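Local atomic coordinates of D-alanyl transferase DltD (PDB entry 6PFX), a protein that probably transfers D-alanine onto lipoteichoic acid at the cell membrane of Gram-positive bacteria. Residues A[105-110]-A[270-275]; A[237-242]-A[298-303]; A[262-267]-A[304-309]; A[290-295]-A[331-336]. All coordinates share one frame; numbering follows the deposited sequence.

Contact 1: residues A[105-110]-A[270-275]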
# COMPACT_ATOMS: atom_id res chain seq x y z
N GLN A 105 -4.98 -5.00 -8.46
CA GLN A 105 -4.99 -4.19 -9.66
C GLN A 105 -3.66 -3.51 -9.93
O GLN A 105 -3.43 -3.02 -11.04
CB GLN A 105 -6.06 -3.10 -9.57
CG GLN A 105 -7.46 -3.64 -9.36
CD GLN A 105 -7.70 -4.12 -7.94
OE1 GLN A 105 -7.06 -3.64 -6.99
NE2 GLN A 105 -8.59 -5.10 -7.79
N TRP A 106 -2.77 -3.46 -8.94
CA TRP A 106 -1.46 -2.92 -9.21
C TRP A 106 -0.69 -3.78 -10.21
O TRP A 106 0.21 -3.29 -10.90
CB TRP A 106 -0.63 -2.91 -7.94
CG TRP A 106 -1.04 -1.97 -6.88
CD1 TRP A 106 -1.94 -0.95 -6.96
CD2 TRP A 106 -0.53 -1.96 -5.55
NE1 TRP A 106 -2.01 -0.29 -5.74
CE2 TRP A 106 -1.16 -0.91 -4.86
CE3 TRP A 106 0.40 -2.75 -4.86
CZ2 TRP A 106 -0.88 -0.62 -3.52
CZ3 TRP A 106 0.67 -2.47 -3.54
CH2 TRP A 106 0.03 -1.42 -2.88
N PHE A 107 -0.99 -5.08 -10.25
CA PHE A 107 -0.15 -6.07 -10.90
C PHE A 107 -0.53 -6.28 -12.35
O PHE A 107 -0.70 -7.39 -12.83
CB PHE A 107 -0.22 -7.36 -10.09
CG PHE A 107 0.39 -7.22 -8.70
CD1 PHE A 107 -0.30 -6.61 -7.64
CD2 PHE A 107 1.68 -7.66 -8.47
CE1 PHE A 107 0.30 -6.47 -6.38
CE2 PHE A 107 2.27 -7.54 -7.23
CZ PHE A 107 1.58 -6.95 -6.17
N VAL A 108 -0.60 -5.17 -13.07
CA VAL A 108 -0.91 -5.21 -14.50
C VAL A 108 0.35 -5.47 -15.32
O VAL A 108 1.48 -5.28 -14.86
CB VAL A 108 -1.65 -3.93 -14.97
CG1 VAL A 108 -3.06 -3.88 -14.38
CG2 VAL A 108 -0.85 -2.68 -14.63
N LYS A 109 0.14 -5.89 -16.57
CA LYS A 109 1.22 -6.41 -17.41
C LYS A 109 2.41 -5.46 -17.49
O LYS A 109 3.56 -5.90 -17.46
CB LYS A 109 0.67 -6.70 -18.81
CG LYS A 109 1.70 -7.24 -19.80
CD LYS A 109 1.06 -7.63 -21.15
CE LYS A 109 2.06 -8.32 -22.07
NZ LYS A 109 1.42 -8.80 -23.34
N ASN A 110 2.15 -4.16 -17.61
CA ASN A 110 3.22 -3.19 -17.77
C ASN A 110 3.61 -2.51 -16.46
O ASN A 110 4.49 -1.65 -16.47
CB ASN A 110 2.84 -2.13 -18.80
CG ASN A 110 2.69 -2.69 -20.20
OD1 ASN A 110 3.33 -3.68 -20.56
ND2 ASN A 110 1.83 -2.07 -21.00
N PRO A 270 5.74 -6.37 -13.72
CA PRO A 270 6.89 -5.82 -12.98
C PRO A 270 6.55 -5.53 -11.53
O PRO A 270 7.46 -5.48 -10.71
CB PRO A 270 7.21 -4.51 -13.72
CG PRO A 270 6.61 -4.70 -15.08
CD PRO A 270 5.39 -5.54 -14.88
N GLU A 271 5.27 -5.36 -11.20
CA GLU A 271 4.90 -5.04 -9.83
C GLU A 271 5.32 -6.11 -8.84
O GLU A 271 5.52 -5.81 -7.65
CB GLU A 271 3.38 -4.81 -9.74
CG GLU A 271 2.92 -4.36 -8.34
CD GLU A 271 3.20 -2.90 -7.99
OE1 GLU A 271 3.47 -2.07 -8.88
OE2 GLU A 271 3.11 -2.57 -6.78
N PHE A 272 5.43 -7.37 -9.27
CA PHE A 272 5.89 -8.42 -8.36
C PHE A 272 7.31 -8.12 -7.90
O PHE A 272 7.67 -8.39 -6.75
CB PHE A 272 5.83 -9.79 -9.03
CG PHE A 272 4.43 -10.32 -9.17
CD1 PHE A 272 3.78 -10.89 -8.09
CD2 PHE A 272 3.77 -10.22 -10.37
CE1 PHE A 272 2.49 -11.35 -8.21
CE2 PHE A 272 2.48 -10.69 -10.49
CZ PHE A 272 1.85 -11.25 -9.40
N SER A 273 8.13 -7.57 -8.79
CA SER A 273 9.51 -7.22 -8.44
C SER A 273 9.59 -5.88 -7.71
O SER A 273 10.42 -5.74 -6.80
CB SER A 273 10.37 -7.30 -9.70
OG SER A 273 10.37 -8.64 -10.21
N ASP A 274 8.74 -4.90 -8.06
CA ASP A 274 8.64 -3.70 -7.24
C ASP A 274 8.22 -4.07 -5.82
O ASP A 274 8.73 -3.52 -4.84
CB ASP A 274 7.65 -2.69 -7.84
CG ASP A 274 8.09 -2.12 -9.18
OD1 ASP A 274 9.22 -2.37 -9.65
OD2 ASP A 274 7.28 -1.38 -9.79
N PHE A 275 7.27 -5.01 -5.69
CA PHE A 275 6.83 -5.48 -4.38
C PHE A 275 7.98 -6.14 -3.62
O PHE A 275 8.09 -5.99 -2.40
CB PHE A 275 5.65 -6.47 -4.56
CG PHE A 275 5.03 -6.92 -3.27
CD1 PHE A 275 4.36 -6.02 -2.48
CD2 PHE A 275 5.09 -8.24 -2.85
CE1 PHE A 275 3.81 -6.40 -1.30
CE2 PHE A 275 4.53 -8.62 -1.64
CZ PHE A 275 3.89 -7.70 -0.87
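The aromatic ring of F107, at the centre of an inverse gamma turn, carries most of the apolar contact. Over its centre sits CG of E271, 3.5 Å from the ring centroid and only 13° off the normal, a clear CH-pi contact. F107 in turn presents an edge to the face of F272: the centroids lie 4.7 Å apart with the planes at 53°, and CD2 of F107 stands over the centre of the F272 ring. More loosely, CZ of F107 comes within 4.4 Å of CB of F275. Flat, bulky phenylalanines suit this place because faces and edges can interlock beside the helix.

Polar atoms are handled separately. E271 leaves the backbone with CG anti to N and then bends (chi2 76°), which swings its carboxylate from F107 towards W106; OE2 ends 3.3 Å from CE3 of the indole. That oxygen is hydrogen-bonded to S79 OG, and OE1 to Q78 NE2.

Along the backbone, P270 CD lies 3.2 Å from the carbonyl O of K109, while S269 OG is hydrogen-bonded to both V108 O and E271 N. Proline fits the approach to helix 271-284, where an N-H has no preceding turn to bond.

Two hydrogen bonds satisfy the buried carboxylate, and these donors with the nearby helix N-terminus may favour its charged form; the methylene serves the aromatic packing, the oxygens S79 and Q78.

Contact 2: residues A[237-242]-A[298-303]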
# COMPACT_ATOMS: atom_id res chain seq x y z
N ASN A 237 -28.14 0.80 -7.98
CA ASN A 237 -27.54 -0.01 -9.01
C ASN A 237 -27.63 -1.47 -8.61
O ASN A 237 -27.91 -1.77 -7.43
CB ASN A 237 -26.06 0.38 -9.23
CG ASN A 237 -25.19 0.13 -7.99
OD1 ASN A 237 -24.60 -0.95 -7.85
ND2 ASN A 237 -25.11 1.11 -7.09
N PRO A 238 -27.39 -2.39 -9.52
CA PRO A 238 -27.53 -3.82 -9.21
C PRO A 238 -26.28 -4.49 -8.69
O PRO A 238 -26.29 -5.71 -8.46
CB PRO A 238 -27.93 -4.45 -10.56
CG PRO A 238 -27.48 -3.52 -11.58
CD PRO A 238 -27.31 -2.14 -10.97
N PHE A 239 -25.21 -3.73 -8.48
CA PHE A 239 -23.89 -4.31 -8.29
C PHE A 239 -23.35 -4.18 -6.88
O PHE A 239 -22.23 -4.61 -6.61
CB PHE A 239 -22.88 -3.68 -9.25
CG PHE A 239 -23.27 -3.77 -10.69
CD1 PHE A 239 -23.38 -5.00 -11.30
CD2 PHE A 239 -23.53 -2.63 -11.42
CE1 PHE A 239 -23.75 -5.08 -12.64
CE2 PHE A 239 -23.90 -2.71 -12.75
CZ PHE A 239 -24.01 -3.94 -13.36
N GLY A 240 -24.10 -3.57 -5.97
CA GLY A 240 -23.58 -3.36 -4.63
C GLY A 240 -22.57 -2.24 -4.52
O GLY A 240 -21.79 -2.23 -3.57
N LEU A 241 -22.57 -1.31 -5.47
CA LEU A 241 -21.62 -0.20 -5.47
C LEU A 241 -22.22 0.99 -4.73
O LEU A 241 -23.43 1.23 -4.79
CB LEU A 241 -21.28 0.23 -6.90
CG LEU A 241 -20.76 -0.86 -7.83
CD1 LEU A 241 -20.66 -0.37 -9.28
CD2 LEU A 241 -19.40 -1.34 -7.37
N LYS A 242 -21.37 1.73 -4.02
CA LYS A 242 -21.84 2.93 -3.35
C LYS A 242 -22.48 3.86 -4.38
O LYS A 242 -21.91 4.09 -5.45
CB LYS A 242 -20.67 3.62 -2.66
CG LYS A 242 -21.08 4.79 -1.81
CD LYS A 242 -20.01 5.14 -0.78
CE LYS A 242 -20.46 6.29 0.08
NZ LYS A 242 -20.62 7.55 -0.69
N GLU A 298 -18.02 -9.59 -6.42
CA GLU A 298 -18.40 -10.61 -7.38
C GLU A 298 -19.56 -10.17 -8.27
O GLU A 298 -19.62 -10.57 -9.44
CB GLU A 298 -18.73 -11.93 -6.69
CG GLU A 298 -18.71 -13.12 -7.65
CD GLU A 298 -18.99 -14.44 -6.96
OE1 GLU A 298 -19.06 -15.46 -7.66
OE2 GLU A 298 -19.15 -14.44 -5.71
N LYS A 299 -20.47 -9.34 -7.77
CA LYS A 299 -21.53 -8.84 -8.64
C LYS A 299 -20.94 -8.02 -9.78
O LYS A 299 -21.42 -8.08 -10.92
CB LYS A 299 -22.53 -8.01 -7.84
CG LYS A 299 -23.42 -8.84 -6.95
CD LYS A 299 -24.35 -7.98 -6.12
CE LYS A 299 -25.15 -8.83 -5.16
NZ LYS A 299 -25.96 -8.04 -4.20
N TRP A 300 -19.87 -7.28 -9.49
CA TRP A 300 -19.20 -6.49 -10.51
C TRP A 300 -18.36 -7.35 -11.44
O TRP A 300 -18.42 -7.18 -12.66
CB TRP A 300 -18.31 -5.44 -9.83
CG TRP A 300 -17.65 -4.54 -10.80
CD1 TRP A 300 -16.31 -4.39 -11.02
CD2 TRP A 300 -18.32 -3.67 -11.73
NE1 TRP A 300 -16.10 -3.46 -12.02
CE2 TRP A 300 -17.32 -3.01 -12.47
CE3 TRP A 300 -19.66 -3.39 -11.99
CZ2 TRP A 300 -17.62 -2.08 -13.45
CZ3 TRP A 300 -19.95 -2.47 -12.97
CH2 TRP A 300 -18.94 -1.83 -13.68
N SER A 301 -17.59 -8.30 -10.92
CA SER A 301 -16.80 -9.16 -11.81
C SER A 301 -17.71 -10.04 -12.66
O SER A 301 -17.36 -10.37 -13.80
CB SER A 301 -15.79 -9.99 -11.02
OG SER A 301 -16.41 -10.83 -10.06
N ASP A 302 -18.87 -10.44 -12.14
CA ASP A 302 -19.83 -11.16 -12.97
C ASP A 302 -20.19 -10.34 -14.20
O ASP A 302 -20.32 -10.86 -15.31
CB ASP A 302 -21.11 -11.45 -12.17
CG ASP A 302 -20.99 -12.62 -11.21
OD1 ASP A 302 -19.99 -13.38 -11.23
OD2 ASP A 302 -21.94 -12.79 -10.42
N TYR A 303 -20.36 -9.03 -14.01
CA TYR A 303 -20.75 -8.16 -15.11
C TYR A 303 -19.59 -7.87 -16.06
O TYR A 303 -19.76 -7.95 -17.29
CB TYR A 303 -21.30 -6.84 -14.56
CG TYR A 303 -21.82 -5.90 -15.60
CD1 TYR A 303 -22.92 -6.24 -16.36
CD2 TYR A 303 -21.25 -4.66 -15.80
CE1 TYR A 303 -23.41 -5.40 -17.30
CE2 TYR A 303 -21.74 -3.79 -16.76
CZ TYR A 303 -22.83 -4.17 -17.50
OH TYR A 303 -23.37 -3.35 -18.46
O HOH W 1 -27.54 -6.16 -5.93
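F239 is gripped on both faces. P238 CG lies 3.8 Å above one side, over the ring centre, and W300 CE3 lies over the opposite side, displaced towards the rim. The indole meets this phenylalanine edge-on, with planes at 83° and centroids 5.2 Å apart, a T-shaped pair. Beyond the rim, CE1 of F239 touches CB of Y303 at 3.6 Å, and its CZ stands over the tyrosine face, towards its rim. W300 and Y303 both hold CG anti to the backbone N (chi1 -176°), so two residues three apart on helix 298-304 converge on one ring; the tyrosine OH is hydrogen-bonded to E254 O.

The loop that offers F239 is built on an Asx turn. N237 OD1 accepts in its carbonyl plane from F239 N at 2.9 Å and from L241 N at 3.1 Å, while its ND2 donates to L241 O. G240, at positive phi, lets the chain turn, and L241 CD1 approaches W300 CE3 obliquely and loosely.

The other flank is loose and wet. K299 stretches out, its CB 3.6 Å from F239 O, and its NZ donates to a water at 3.0 Å that itself donates to P238 O. A long, flexible lysine suits such an exposed margin.

Contact 3: residues A[262-267]-A[304-309]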
# COMPACT_ATOMS: atom_id res chain seq x y z
N LYS A 262 -12.90 -9.30 -19.49
CA LYS A 262 -12.83 -10.75 -19.61
C LYS A 262 -11.40 -11.26 -19.81
O LYS A 262 -11.09 -12.40 -19.43
CB LYS A 262 -13.72 -11.22 -20.76
CG LYS A 262 -13.22 -10.82 -22.13
CD LYS A 262 -14.21 -11.24 -23.22
CE LYS A 262 -13.77 -10.75 -24.59
NZ LYS A 262 -14.68 -11.21 -25.67
N ASN A 263 -10.51 -10.46 -20.39
CA ASN A 263 -9.14 -10.91 -20.64
C ASN A 263 -8.12 -10.26 -19.72
O ASN A 263 -6.91 -10.44 -19.93
CB ASN A 263 -8.76 -10.71 -22.10
CG ASN A 263 -9.62 -11.53 -23.04
OD1 ASN A 263 -9.79 -12.74 -22.86
ND2 ASN A 263 -10.20 -10.87 -24.02
N TRP A 264 -8.57 -9.54 -18.70
CA TRP A 264 -7.66 -8.88 -17.77
C TRP A 264 -6.96 -9.91 -16.89
O TRP A 264 -7.57 -10.88 -16.44
CB TRP A 264 -8.43 -7.88 -16.91
CG TRP A 264 -8.79 -6.59 -17.61
CD1 TRP A 264 -8.81 -6.35 -18.97
CD2 TRP A 264 -9.17 -5.37 -16.98
NE1 TRP A 264 -9.17 -5.03 -19.20
CE2 TRP A 264 -9.42 -4.42 -18.00
CE3 TRP A 264 -9.34 -4.98 -15.64
CZ2 TRP A 264 -9.82 -3.12 -17.72
CZ3 TRP A 264 -9.73 -3.69 -15.37
CH2 TRP A 264 -9.95 -2.77 -16.39
N ASP A 265 -5.68 -9.67 -16.61
CA ASP A 265 -4.83 -10.65 -15.94
C ASP A 265 -3.89 -9.87 -15.04
O ASP A 265 -3.23 -8.94 -15.51
CB ASP A 265 -4.04 -11.48 -16.97
CG ASP A 265 -3.60 -12.85 -16.42
OD1 ASP A 265 -3.42 -12.98 -15.19
OD2 ASP A 265 -3.41 -13.79 -17.22
N TYR A 266 -3.88 -10.21 -13.75
CA TYR A 266 -2.99 -9.60 -12.77
C TYR A 266 -1.90 -10.57 -12.29
O TYR A 266 -1.29 -10.34 -11.23
CB TYR A 266 -3.81 -9.12 -11.56
CG TYR A 266 -4.92 -8.13 -11.84
CD1 TYR A 266 -4.79 -7.15 -12.81
CD2 TYR A 266 -6.09 -8.15 -11.07
CE1 TYR A 266 -5.81 -6.24 -13.04
CE2 TYR A 266 -7.10 -7.24 -11.30
CZ TYR A 266 -6.96 -6.27 -12.26
OH TYR A 266 -8.00 -5.38 -12.46
N ARG A 267 -1.64 -11.62 -13.05
CA ARG A 267 -0.70 -12.63 -12.59
C ARG A 267 0.72 -12.37 -13.08
O ARG A 267 1.64 -13.01 -12.58
CB ARG A 267 -1.14 -14.04 -12.99
CG ARG A 267 -2.45 -14.48 -12.33
CD ARG A 267 -3.01 -15.78 -12.89
NE ARG A 267 -3.09 -15.69 -14.33
CZ ARG A 267 -2.92 -16.70 -15.17
NH1 ARG A 267 -2.65 -17.92 -14.71
NH2 ARG A 267 -2.96 -16.50 -16.47
N THR A 304 -18.41 -7.55 -15.53
CA THR A 304 -17.31 -7.17 -16.39
C THR A 304 -16.58 -8.37 -16.98
O THR A 304 -15.79 -8.21 -17.91
CB THR A 304 -16.24 -6.36 -15.64
OG1 THR A 304 -15.63 -7.21 -14.66
CG2 THR A 304 -16.82 -5.13 -14.96
N GLY A 305 -16.79 -9.56 -16.42
CA GLY A 305 -16.10 -10.76 -16.84
C GLY A 305 -14.74 -10.98 -16.23
O GLY A 305 -14.07 -11.96 -16.57
N LEU A 306 -14.29 -10.09 -15.35
CA LEU A 306 -13.03 -10.31 -14.65
C LEU A 306 -13.08 -11.66 -13.96
O LEU A 306 -14.03 -11.97 -13.24
CB LEU A 306 -12.84 -9.21 -13.61
CG LEU A 306 -11.48 -9.23 -12.91
CD1 LEU A 306 -10.40 -8.67 -13.86
CD2 LEU A 306 -11.54 -8.45 -11.61
N SER A 307 -12.02 -12.45 -14.14
CA SER A 307 -12.01 -13.83 -13.67
C SER A 307 -11.63 -13.92 -12.20
O SER A 307 -10.52 -13.54 -11.80
CB SER A 307 -11.02 -14.67 -14.46
OG SER A 307 -10.91 -15.94 -13.86
N GLN A 308 -12.53 -14.49 -11.40
CA GLN A 308 -12.21 -14.77 -10.00
C GLN A 308 -11.16 -15.87 -9.88
O GLN A 308 -10.34 -15.82 -8.95
CB GLN A 308 -13.47 -15.12 -9.20
CG GLN A 308 -14.44 -13.96 -9.02
CD GLN A 308 -13.95 -12.95 -8.03
OE1 GLN A 308 -13.13 -13.27 -7.17
NE2 GLN A 308 -14.44 -11.71 -8.14
N GLU A 309 -11.16 -16.85 -10.79
CA GLU A 309 -10.11 -17.85 -10.80
C GLU A 309 -8.75 -17.19 -11.02
O GLU A 309 -7.76 -17.54 -10.37
CB GLU A 309 -10.40 -18.89 -11.89
CG GLU A 309 -9.34 -19.96 -11.96
CD GLU A 309 -9.54 -20.93 -13.10
OE1 GLU A 309 -10.68 -21.06 -13.60
OE2 GLU A 309 -8.54 -21.56 -13.48
O HOH W 2 -13.09 -13.89 -18.16
O HOH W 3 -10.14 -11.84 -16.33
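The indole of W264 and, more loosely, the phenol of Y266 lie oblique to CD1 of L306, whose close contact is W264 CB at 3.7 Å. L306 holds CG anti to its backbone N (chi1 -173°) and so brings that branch back to the loop. The third flat group, the guanidinium of R267, is engaged along its edge: NE reaches OD1 of D265 at 2.9 Å and NH2 reaches OD2 at 2.8 Å, each on a syn lone pair. R267 N also bonds OD1, from above the carboxylate plane, in an Asx turn, so aspartate fixes both the turn and the arginine.

Between the backbones, water does much of the joining. One water donates to K262 O at 2.8 Å and to G305 O at 2.7 Å; another bridges W264 O (2.7 Å) and S307 N (3.0 Å), accepting from the latter. K262 CA also points its hydrogen almost straight at G305 O, 3.5 Å away. Glycine suits position G305, with its positive phi, because a CB would be jammed against the carbonyl O of T304 and crowd K262 CB.

T304 OG1, hydrogen-bonded to Q261 OE1, accepts from L306 N in an ST turn, and S307 OG caps M310 N. A glycine ends helix 298-304 and a serine N-cap starts helix 308-323, a helix-helix connection along which the loop before helix 271-284 packs by waters and L306.

Contact 4: residues A[290-295]-A[331-336]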
# COMPACT_ATOMS: atom_id res chain seq x y z
N LEU A 290 1.35 -7.37 8.79
CA LEU A 290 0.10 -7.99 8.38
C LEU A 290 -0.23 -7.50 6.97
O LEU A 290 -0.42 -6.30 6.75
CB LEU A 290 -1.05 -7.64 9.33
CG LEU A 290 -2.47 -8.04 8.88
CD1 LEU A 290 -2.64 -9.56 8.78
CD2 LEU A 290 -3.55 -7.45 9.82
N PHE A 291 -0.26 -8.43 6.01
CA PHE A 291 -0.66 -8.15 4.65
C PHE A 291 -2.14 -8.49 4.49
O PHE A 291 -2.61 -9.49 5.04
CB PHE A 291 0.16 -8.96 3.63
CG PHE A 291 1.62 -8.59 3.62
CD1 PHE A 291 2.07 -7.54 2.85
CD2 PHE A 291 2.54 -9.30 4.37
CE1 PHE A 291 3.42 -7.18 2.82
CE2 PHE A 291 3.90 -8.95 4.36
CZ PHE A 291 4.33 -7.90 3.58
N ILE A 292 -2.87 -7.63 3.77
CA ILE A 292 -4.30 -7.80 3.50
C ILE A 292 -4.48 -7.81 1.99
O ILE A 292 -4.00 -6.91 1.29
CB ILE A 292 -5.13 -6.68 4.16
CG1 ILE A 292 -4.86 -6.68 5.67
CG2 ILE A 292 -6.63 -6.83 3.82
CD1 ILE A 292 -5.40 -5.48 6.43
N ILE A 293 -5.19 -8.83 1.48
CA ILE A 293 -5.47 -8.98 0.06
C ILE A 293 -6.98 -8.90 -0.11
O ILE A 293 -7.70 -9.83 0.30
CB ILE A 293 -5.00 -10.34 -0.48
CG1 ILE A 293 -3.54 -10.58 -0.13
CG2 ILE A 293 -5.17 -10.33 -1.99
CD1 ILE A 293 -2.99 -11.94 -0.55
N PRO A 294 -7.50 -7.82 -0.67
CA PRO A 294 -8.95 -7.67 -0.81
C PRO A 294 -9.46 -8.42 -2.02
O PRO A 294 -8.71 -8.68 -2.98
CB PRO A 294 -9.13 -6.16 -1.04
CG PRO A 294 -7.86 -5.80 -1.80
CD PRO A 294 -6.79 -6.59 -1.07
N PRO A 295 -10.74 -8.74 -2.04
CA PRO A 295 -11.37 -9.34 -3.22
C PRO A 295 -11.80 -8.25 -4.20
O PRO A 295 -11.61 -7.06 -3.98
CB PRO A 295 -12.61 -9.98 -2.62
CG PRO A 295 -13.00 -9.00 -1.53
CD PRO A 295 -11.69 -8.55 -0.93
N ALA A 331 -3.90 -11.74 5.71
CA ALA A 331 -5.35 -11.80 5.70
C ALA A 331 -5.77 -11.81 4.23
O ALA A 331 -5.86 -10.76 3.60
CB ALA A 331 -5.95 -10.60 6.41
N ASP A 332 -6.03 -13.00 3.70
CA ASP A 332 -6.39 -13.17 2.30
C ASP A 332 -7.91 -13.22 2.22
O ASP A 332 -8.53 -14.19 2.65
CB ASP A 332 -5.77 -14.47 1.78
CG ASP A 332 -6.18 -14.80 0.35
OD1 ASP A 332 -6.94 -14.03 -0.27
OD2 ASP A 332 -5.74 -15.85 -0.15
N PHE A 333 -8.50 -12.14 1.70
CA PHE A 333 -9.95 -12.02 1.59
C PHE A 333 -10.46 -12.22 0.15
O PHE A 333 -11.62 -11.88 -0.13
CB PHE A 333 -10.41 -10.66 2.13
CG PHE A 333 -10.18 -10.45 3.60
CD1 PHE A 333 -10.53 -11.42 4.53
CD2 PHE A 333 -9.64 -9.26 4.06
CE1 PHE A 333 -10.32 -11.19 5.88
CE2 PHE A 333 -9.45 -9.04 5.39
CZ PHE A 333 -9.78 -10.00 6.30
N VAL A 334 -9.65 -12.78 -0.74
CA VAL A 334 -10.09 -12.97 -2.13
C VAL A 334 -11.37 -13.78 -2.17
O VAL A 334 -12.23 -13.56 -3.03
CB VAL A 334 -8.96 -13.63 -2.94
CG1 VAL A 334 -9.40 -14.02 -4.34
CG2 VAL A 334 -7.77 -12.66 -2.99
N ASN A 335 -11.52 -14.73 -1.25
CA ASN A 335 -12.71 -15.57 -1.23
C ASN A 335 -13.94 -14.88 -0.63
O ASN A 335 -14.99 -15.52 -0.50
CB ASN A 335 -12.46 -16.90 -0.53
CG ASN A 335 -12.36 -16.78 0.99
OD1 ASN A 335 -12.48 -15.69 1.57
ND2 ASN A 335 -12.16 -17.91 1.65
N GLN A 336 -13.85 -13.58 -0.30
CA GLN A 336 -14.99 -12.81 0.19
C GLN A 336 -15.65 -12.01 -0.91
O GLN A 336 -16.44 -11.09 -0.63
CB GLN A 336 -14.54 -11.90 1.33
CG GLN A 336 -14.04 -12.65 2.55
CD GLN A 336 -15.12 -13.48 3.17
OE1 GLN A 336 -16.19 -12.98 3.51
NE2 GLN A 336 -14.87 -14.78 3.30
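I292 and I293 share a torsion, CG1 beside the backbone N and CG2 anti to it (chi1 -57° and -53°), yet they point to opposite faces of the sheet. I292 lays CG2 alongside the F333 ring, 3.9 Å from CD2, and its CG1 packs 4.1 Å from CB of A331. On the other face I293 CG2 meets V334 CG2 at 3.6 Å. Beta-branched side chains suit an extended strand, and the small alanine lets the larger isoleucine lie close.

The backbones are tied by three bonds that alternate in the parallel manner. A331 N donates to F291 O at 2.7 Å, nearly along the C=O axis; I293 N donates to A331 O at 2.9 Å; F333 N donates to I293 O at 2.8 Å.

D332 holds CG anti to N (chi1 175°), and V334 N meets its OD1 from above the carboxylate plane, at 3.0 Å. This Asx turn accompanies the chain's departure from the strand, while OD2 forms a salt bridge with K319. P295, lacking an N-H, fits where pairing ends; its CB lies 3.3 Å from F333 O.

Helix 308-323 covers the face of I293 and D332, and helix 351-365 that of A331. Strands 288-293 and 330-332, joined through helices 298-304 and 308-323, form a beta-alpha-beta crossover at the edge of a parallel sheet, consistent with the SGNH-hydrolase fold.

How the contacts relate
Contact 4 is the buried core, tied by strand hydrogen bonds and clad with aliphatic groups and one phenylalanine ring; contacts 1, 2 and 3 are only partly buried and lie in loops and helix ends around it. Contact 1 still reaches the core, where F275 CZ packs on F291 CE1, and it touches contact 3 through F107 and F272 against Y266 and R267. Contacts 2 and 3 share the junction of helices 298-304 and 308-323, with S301 and Q308 probably hydrogen-bonded. Aromatic rings dominate contacts 1 and 2, whereas contact 3 relies on waters and turns. Strand 288-293 runs on towards helix 298-304, linking contact 4 to contact 2.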